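Local coordinates for odorant binding protein ASP5 (Apis mellifera, PDB 3R72) that probably binds small hydrophobic odorants in the bee antenna and carries them, holding n-butyl-benzenesulfonamide in its helical pocket here, at residues Cys50-Leu55 and Gln102-Tyr107; Glu94-Asp99 and Val108-Lys113. All blocks are in the same frame, centred on the assembly; numbering follows the deposited sequence. Where two conformers were deposited one is given.

Overall arrangement
Both contacts rest on helix 100-114, which supplies Gln-102 to Tyr-107 to contact 1 and the next turns, Val-108 to Lys-113, to contact 2. Their centres lie about 10 Å apart. In contact 1 the helix meets segment 50-55 of helix 42-54 in the buried interior; in contact 2, farther from the centre of the chain, it meets the loop that follows helix 81-91. Along the chain the segments alternate: 50-55, 94-99, 102-107, 108-113. A probable hydrogen bond from Gln-106 NE2 to Thr-97 O joins the two. Each contact reaches the n-butyl-benzenesulfonamide of chain B, so the one helix connects disulfide-braced framework to ligand pocket.

Contact 1 (Cys50-Leu55 and Gln102-Tyr107); sequences CIMKLL and QKTYQY. With NBB (N-butyl-benzenesulfonamide), chain B; NBB (N-butyl-benzenesulfonamide), chain C.
Thr-104 and Tyr-107, one helical turn apart, both meet Met-52, the residue of Cys-50 to Leu-55 that reaches across to helix 100-114. This is the mainly helical odorant-binding fold of the PBP/GOBP family, and the disulfide Cys-46 to Cys-101 lies close by, joining helix 42-54 to the same helix. Thr-104 comes first along the second segment. Met-52 SD lies 3.8 Å from Thr-104 CB and 4.0 Å from its methyl CG2, the two side chains sliding past each other in opposite directions. A short branched residue suits this place: its carbon side receives the sulfur, while OG1 is hydrogen-bonded to Thr-49 and Thr-48 of helix 42-54, so a buried hydroxyl is satisfied. Tyr-107 closes the segment. Its CG stands anti to the backbone N (chi1 -177°), and its side chain and that of Met-52 cross at about a right angle. Met-52 bends at its last torsion (chi3 69°), bringing CE obliquely to within 4.0 Å of Tyr-107 CD2; a flexible, unbranched thioether can make that turn between threonine and ring. The ring, also met by those of Phe-63 and His-111, has C3 of the chain B n-butyl-benzenesulfonamide at its edge, in plane. The sulfonamide of that ligand lies against segment 50-55, with Met-52 CE 3.4 Å from O1S. Leu-55 divides its methyls between two ligands. Its CD1 is 3.1 Å from O2S of the chain B molecule. On the other branch, Leu-55 CD2 lies 3.5 Å from C6 of the chain C n-butyl-benzenesulfonamide.

Contact 2 (Glu94-Asp99 and Val108-Lys113); sequences EEYTGD and VQCHYK. With NBB (N-butyl-benzenesulfonamide), chain B.
Cys-110 receives the two side chains of Glu-94 to Asp-99 that reach Val-108 to Lys-113, those of Tyr-96 and Glu-94, by van der Waals packing. Tyr-96 OH rests 3.6 Å from Cys-110 CB, and its tyrosine length spans the gap from the loop backbone to the helix. Glu-94 was deposited in two conformers; in one, OE1 comes within 3.4 Å of Cys-110 SG, a tentative contact at an exposed site. Within the loop, the carbonyl carbon of Glu-94 sits over one face of the Tyr-96 ring, displaced toward its rim.

Covalent and hydrogen bonds tie the same spot down. Cys-110 SG, anti to its own backbone N (chi1 -180°), leaves the helix on the loop side and forms the disulfide with Cys-91, at the end of helix 81-91; Tyr-96 OH is hydrogen-bonded to Cys-91 O. The Cys-91 to Cys-110 bond is one of three disulfides bracing the helical PBP/GOBP fold. Farther along the loop, Gly-98 adopts positive phi (91°), where a beta carbon would press on the carbonyl O of Thr-97, and Asp-99 takes the N-cap of helix 100-114, a fitting place for a short carboxylate. Its OD1 also bonds to His-42.

In the Glu-94 conformer described, OE2 and Lys-113 NZ are 6.4 Å apart, opposite in charge but not in contact; any pull between them is probably weak.

Aromatic packing occupies another side of the helix. His-111 presents one ring face to the chain B n-butyl-benzenesulfonamide, whose C2 lies 3.7 Å above the plane, over the centre of the imidazole ring. With an alanine here, the ligand's C1 and C2 would probably lose this flat cover, and the Tyr-107 ring a neighbour. His-111 CG is 3.6 Å from C1 of the same ligand.

Contact 1 (Cys50-Leu55 and Gln102-Tyr107)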
# COMPACT_ATOMS: atom_id res chain seq x y z
N CYS A 50 7.32 -5.24 -1.88
CA CYS A 50 8.44 -4.41 -2.28
C CYS A 50 8.17 -2.95 -1.90
O CYS A 50 9.03 -2.28 -1.30
CB CYS A 50 8.70 -4.56 -3.79
SG CYS A 50 10.08 -3.60 -4.46
N ILE A 51 6.97 -2.46 -2.22
CA ILE A 51 6.61 -1.09 -1.93
C ILE A 51 6.52 -0.85 -0.42
O ILE A 51 7.04 0.13 0.10
CB ILE A 51 5.26 -0.73 -2.61
CG1 ILE A 51 5.41 -0.68 -4.13
CG2 ILE A 51 4.70 0.59 -2.09
CD1 ILE A 51 6.28 0.44 -4.68
N MET A 52 5.83 -1.75 0.30
CA MET A 52 5.70 -1.53 1.74
C MET A 52 7.06 -1.59 2.44
O MET A 52 7.30 -0.88 3.41
CB MET A 52 4.70 -2.50 2.37
CG MET A 52 3.28 -2.22 1.89
SD MET A 52 1.97 -3.13 2.71
CE MET A 52 1.98 -2.39 4.33
N LYS A 53 7.96 -2.44 1.96
CA LYS A 53 9.30 -2.45 2.54
C LYS A 53 10.05 -1.14 2.30
O LYS A 53 10.75 -0.65 3.20
CB LYS A 53 10.10 -3.66 2.07
CG LYS A 53 9.65 -4.96 2.73
CD LYS A 53 10.60 -6.10 2.46
CE LYS A 53 10.23 -7.31 3.32
NZ LYS A 53 11.36 -8.27 3.50
N LEU A 54 9.90 -0.56 1.11
CA LEU A 54 10.48 0.75 0.81
C LEU A 54 9.96 1.83 1.75
O LEU A 54 10.72 2.68 2.22
CB LEU A 54 10.18 1.16 -0.63
CG LEU A 54 11.33 1.31 -1.62
CD1 LEU A 54 12.59 0.55 -1.18
CD2 LEU A 54 10.90 0.91 -3.03
N LEU A 55 8.66 1.80 2.03
CA LEU A 55 8.02 2.78 2.92
C LEU A 55 8.22 2.48 4.40
O LEU A 55 7.77 3.24 5.25
CB LEU A 55 6.53 2.89 2.62
CG LEU A 55 6.26 3.64 1.32
CD1 LEU A 55 4.79 3.51 0.94
CD2 LEU A 55 6.69 5.12 1.44
N GLN A 102 1.77 -12.61 0.26
CA GLN A 102 0.35 -12.83 0.47
C GLN A 102 -0.19 -11.93 1.58
O GLN A 102 -1.27 -11.37 1.44
CB GLN A 102 0.12 -14.32 0.78
CG GLN A 102 0.41 -15.19 -0.43
CD GLN A 102 0.51 -16.67 -0.13
OE1 GLN A 102 0.98 -17.09 0.92
NE2 GLN A 102 0.14 -17.48 -1.10
N LYS A 103 0.57 -11.76 2.66
CA LYS A 103 0.13 -10.92 3.77
C LYS A 103 -0.04 -9.46 3.35
O LYS A 103 -1.07 -8.86 3.63
CB LYS A 103 1.10 -11.01 4.93
CG LYS A 103 1.09 -12.34 5.66
CD LYS A 103 1.89 -12.26 6.96
CE LYS A 103 1.96 -13.59 7.66
NZ LYS A 103 3.09 -13.68 8.62
N THR A 104 0.97 -8.88 2.73
CA THR A 104 0.85 -7.48 2.34
C THR A 104 -0.26 -7.29 1.31
O THR A 104 -1.00 -6.31 1.38
CB THR A 104 2.17 -6.85 1.85
OG1 THR A 104 2.65 -7.53 0.68
CG2 THR A 104 3.21 -6.90 2.92
N TYR A 105 -0.43 -8.24 0.40
CA TYR A 105 -1.49 -8.13 -0.58
C TYR A 105 -2.87 -8.15 0.08
O TYR A 105 -3.76 -7.40 -0.30
CB TYR A 105 -1.40 -9.27 -1.57
CG TYR A 105 -2.20 -9.15 -2.85
CD1 TYR A 105 -1.98 -8.12 -3.75
CD2 TYR A 105 -3.09 -10.14 -3.22
CE1 TYR A 105 -2.61 -8.08 -4.97
CE2 TYR A 105 -3.73 -10.11 -4.45
CZ TYR A 105 -3.49 -9.07 -5.31
OH TYR A 105 -4.06 -9.00 -6.54
N GLN A 106 -3.05 -9.01 1.08
CA GLN A 106 -4.29 -9.06 1.83
C GLN A 106 -4.54 -7.73 2.55
O GLN A 106 -5.67 -7.25 2.60
CB GLN A 106 -4.25 -10.21 2.85
CG GLN A 106 -4.30 -11.62 2.25
CD GLN A 106 -3.70 -12.66 3.16
OE1 GLN A 106 -3.64 -12.47 4.38
NE2 GLN A 106 -3.23 -13.77 2.58
N TYR A 107 -3.50 -7.13 3.11
CA TYR A 107 -3.63 -5.85 3.80
C TYR A 107 -4.06 -4.74 2.84
O TYR A 107 -4.96 -3.94 3.13
CB TYR A 107 -2.30 -5.51 4.52
CG TYR A 107 -2.41 -4.24 5.31
CD1 TYR A 107 -3.02 -4.25 6.56
CD2 TYR A 107 -1.99 -3.03 4.81
CE1 TYR A 107 -3.22 -3.11 7.29
CE2 TYR A 107 -2.16 -1.88 5.55
CZ TYR A 107 -2.79 -1.93 6.78
OH TYR A 107 -3.02 -0.79 7.50
O1S NBB B . 1.99 0.83 3.22
S NBB B . 1.43 1.77 2.31
O2S NBB B . 2.14 1.94 1.08
N10 NBB B . 1.38 3.17 3.08
C11 NBB B . 0.72 3.29 4.36
C12 NBB B . 0.02 4.62 4.52
C13 NBB B . -1.21 4.79 3.62
C14 NBB B . -2.35 3.92 4.09
C4 NBB B . -0.11 1.32 1.98
C5 NBB B . -0.85 2.08 1.07
C6 NBB B . -2.18 1.75 0.76
C1 NBB B . -2.79 0.66 1.35
C2 NBB B . -2.08 -0.12 2.23
C3 NBB B . -0.76 0.21 2.55
O1S NBB C . 0.69 5.43 -0.51
S NBB C . 1.25 6.28 0.50
O2S NBB C . 1.56 5.59 1.73
N10 NBB C . 0.16 7.41 0.83
C11 NBB C . -0.36 8.26 -0.22
C12 NBB C . -1.72 8.82 0.14
C13 NBB C . -2.12 9.98 -0.76
C14 NBB C . -2.43 9.51 -2.17
C4 NBB C . 2.59 7.01 -0.03
C5 NBB C . 3.69 7.25 0.81
C6 NBB C . 4.84 7.89 0.36
C1 NBB C . 4.91 8.33 -0.96
C2 NBB C . 3.83 8.10 -1.80
C3 NBB C . 2.69 7.45 -1.35

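Contact 2 (Glu94-Asp99 and Val108-Lys113)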
# COMPACT_ATOMS: atom_id res chain seq x y z
N GLU A 94 -7.36 -7.46 11.27
CA GLU A 94 -7.62 -8.64 10.44
C GLU A 94 -6.39 -9.55 10.51
O GLU A 94 -5.26 -9.06 10.54
CB GLU A 94 -7.91 -8.19 9.01
CG GLU A 94 -8.17 -9.31 8.00
CD GLU A 94 -8.53 -8.79 6.61
OE1 GLU A 94 -9.23 -7.76 6.53
OE2 GLU A 94 -8.12 -9.42 5.60
N GLU A 95 -6.60 -10.86 10.56
CA GLU A 95 -5.48 -11.80 10.53
C GLU A 95 -4.95 -11.89 9.10
O GLU A 95 -5.72 -12.05 8.16
CB GLU A 95 -5.89 -13.19 11.01
CG GLU A 95 -4.74 -14.18 10.95
CD GLU A 95 -5.14 -15.55 11.44
OE1 GLU A 95 -5.89 -16.25 10.73
OE2 GLU A 95 -4.68 -15.93 12.53
N TYR A 96 -3.62 -11.80 8.96
CA TYR A 96 -2.97 -11.97 7.66
C TYR A 96 -2.18 -13.27 7.67
O TYR A 96 -1.52 -13.58 8.65
CB TYR A 96 -2.11 -10.73 7.34
CG TYR A 96 -3.00 -9.51 7.24
CD1 TYR A 96 -3.93 -9.41 6.23
CD2 TYR A 96 -3.00 -8.54 8.22
CE1 TYR A 96 -4.80 -8.35 6.16
CE2 TYR A 96 -3.88 -7.48 8.17
CZ TYR A 96 -4.76 -7.37 7.12
OH TYR A 96 -5.66 -6.33 7.02
N THR A 97 -2.30 -14.03 6.60
CA THR A 97 -1.76 -15.38 6.54
C THR A 97 -0.96 -15.58 5.28
O THR A 97 -1.06 -14.82 4.32
CB THR A 97 -2.89 -16.42 6.55
OG1 THR A 97 -3.73 -16.21 5.42
CG2 THR A 97 -3.71 -16.33 7.83
N GLY A 98 -0.16 -16.63 5.29
CA GLY A 98 0.65 -16.96 4.14
C GLY A 98 2.02 -16.32 4.19
O GLY A 98 2.49 -15.92 5.25
N ASP A 99 2.68 -16.28 3.04
CA ASP A 99 4.00 -15.68 2.96
C ASP A 99 3.91 -14.15 3.01
O ASP A 99 2.81 -13.59 3.05
CB ASP A 99 4.83 -16.22 1.78
CG ASP A 99 4.35 -15.77 0.41
OD1 ASP A 99 4.83 -16.36 -0.58
OD2 ASP A 99 3.56 -14.83 0.29
N VAL A 108 -3.43 -4.71 1.67
CA VAL A 108 -3.78 -3.75 0.64
C VAL A 108 -5.26 -3.92 0.22
O VAL A 108 -5.98 -2.94 0.07
CB VAL A 108 -2.81 -3.87 -0.57
CG1 VAL A 108 -3.29 -3.02 -1.74
CG2 VAL A 108 -1.41 -3.46 -0.13
N GLN A 109 -5.70 -5.16 0.05
CA GLN A 109 -7.10 -5.44 -0.28
C GLN A 109 -8.04 -4.98 0.84
O GLN A 109 -9.13 -4.48 0.55
CB GLN A 109 -7.31 -6.92 -0.54
CG GLN A 109 -6.77 -7.38 -1.86
CD GLN A 109 -6.76 -8.88 -1.97
OE1 GLN A 109 -5.81 -9.54 -1.52
NE2 GLN A 109 -7.80 -9.42 -2.55
N CYS A 110 -7.64 -5.12 2.09
CA CYS A 110 -8.46 -4.63 3.20
C CYS A 110 -8.63 -3.12 3.09
O CYS A 110 -9.73 -2.59 3.26
CB CYS A 110 -7.84 -5.00 4.54
SG CYS A 110 -8.81 -4.42 5.96
N HIS A 111 -7.55 -2.41 2.79
CA HIS A 111 -7.64 -0.97 2.61
C HIS A 111 -8.59 -0.61 1.47
O HIS A 111 -9.43 0.29 1.60
CB HIS A 111 -6.25 -0.41 2.34
CG HIS A 111 -5.59 0.17 3.55
ND1 HIS A 111 -5.06 -0.54 4.60
CD2 HIS A 111 -5.36 1.47 3.83
CE1 HIS A 111 -4.55 0.30 5.49
NE2 HIS A 111 -4.72 1.53 5.04
N TYR A 112 -8.46 -1.28 0.33
CA TYR A 112 -9.34 -1.06 -0.80
C TYR A 112 -10.80 -1.24 -0.39
O TYR A 112 -11.65 -0.38 -0.67
CB TYR A 112 -8.99 -2.03 -1.94
CG TYR A 112 -9.90 -1.84 -3.15
CD1 TYR A 112 -9.59 -0.91 -4.14
CD2 TYR A 112 -11.08 -2.54 -3.27
CE1 TYR A 112 -10.43 -0.72 -5.22
CE2 TYR A 112 -11.92 -2.34 -4.33
CZ TYR A 112 -11.59 -1.44 -5.31
OH TYR A 112 -12.42 -1.22 -6.39
N LYS A 113 -11.10 -2.34 0.28
CA LYS A 113 -12.47 -2.66 0.64
C LYS A 113 -13.10 -1.60 1.53
O LYS A 113 -14.30 -1.34 1.43
CB LYS A 113 -12.53 -4.03 1.30
CG LYS A 113 -12.39 -5.15 0.29
CD LYS A 113 -12.72 -6.49 0.92
CE LYS A 113 -12.20 -7.67 0.08
NZ LYS A 113 -12.33 -8.95 0.82
O1S NBB B . 1.99 0.83 3.22
S NBB B . 1.43 1.77 2.31
O2S NBB B . 2.14 1.94 1.08
N10 NBB B . 1.38 3.17 3.08
C11 NBB B . 0.72 3.29 4.36
C12 NBB B . 0.02 4.62 4.52
C13 NBB B . -1.21 4.79 3.62
C14 NBB B . -2.35 3.92 4.09
C4 NBB B . -0.11 1.32 1.98
C5 NBB B . -0.85 2.08 1.07
C6 NBB B . -2.18 1.75 0.76
C1 NBB B . -2.79 0.66 1.35
C2 NBB B . -2.08 -0.12 2.23
C3 NBB B . -0.76 0.21 2.55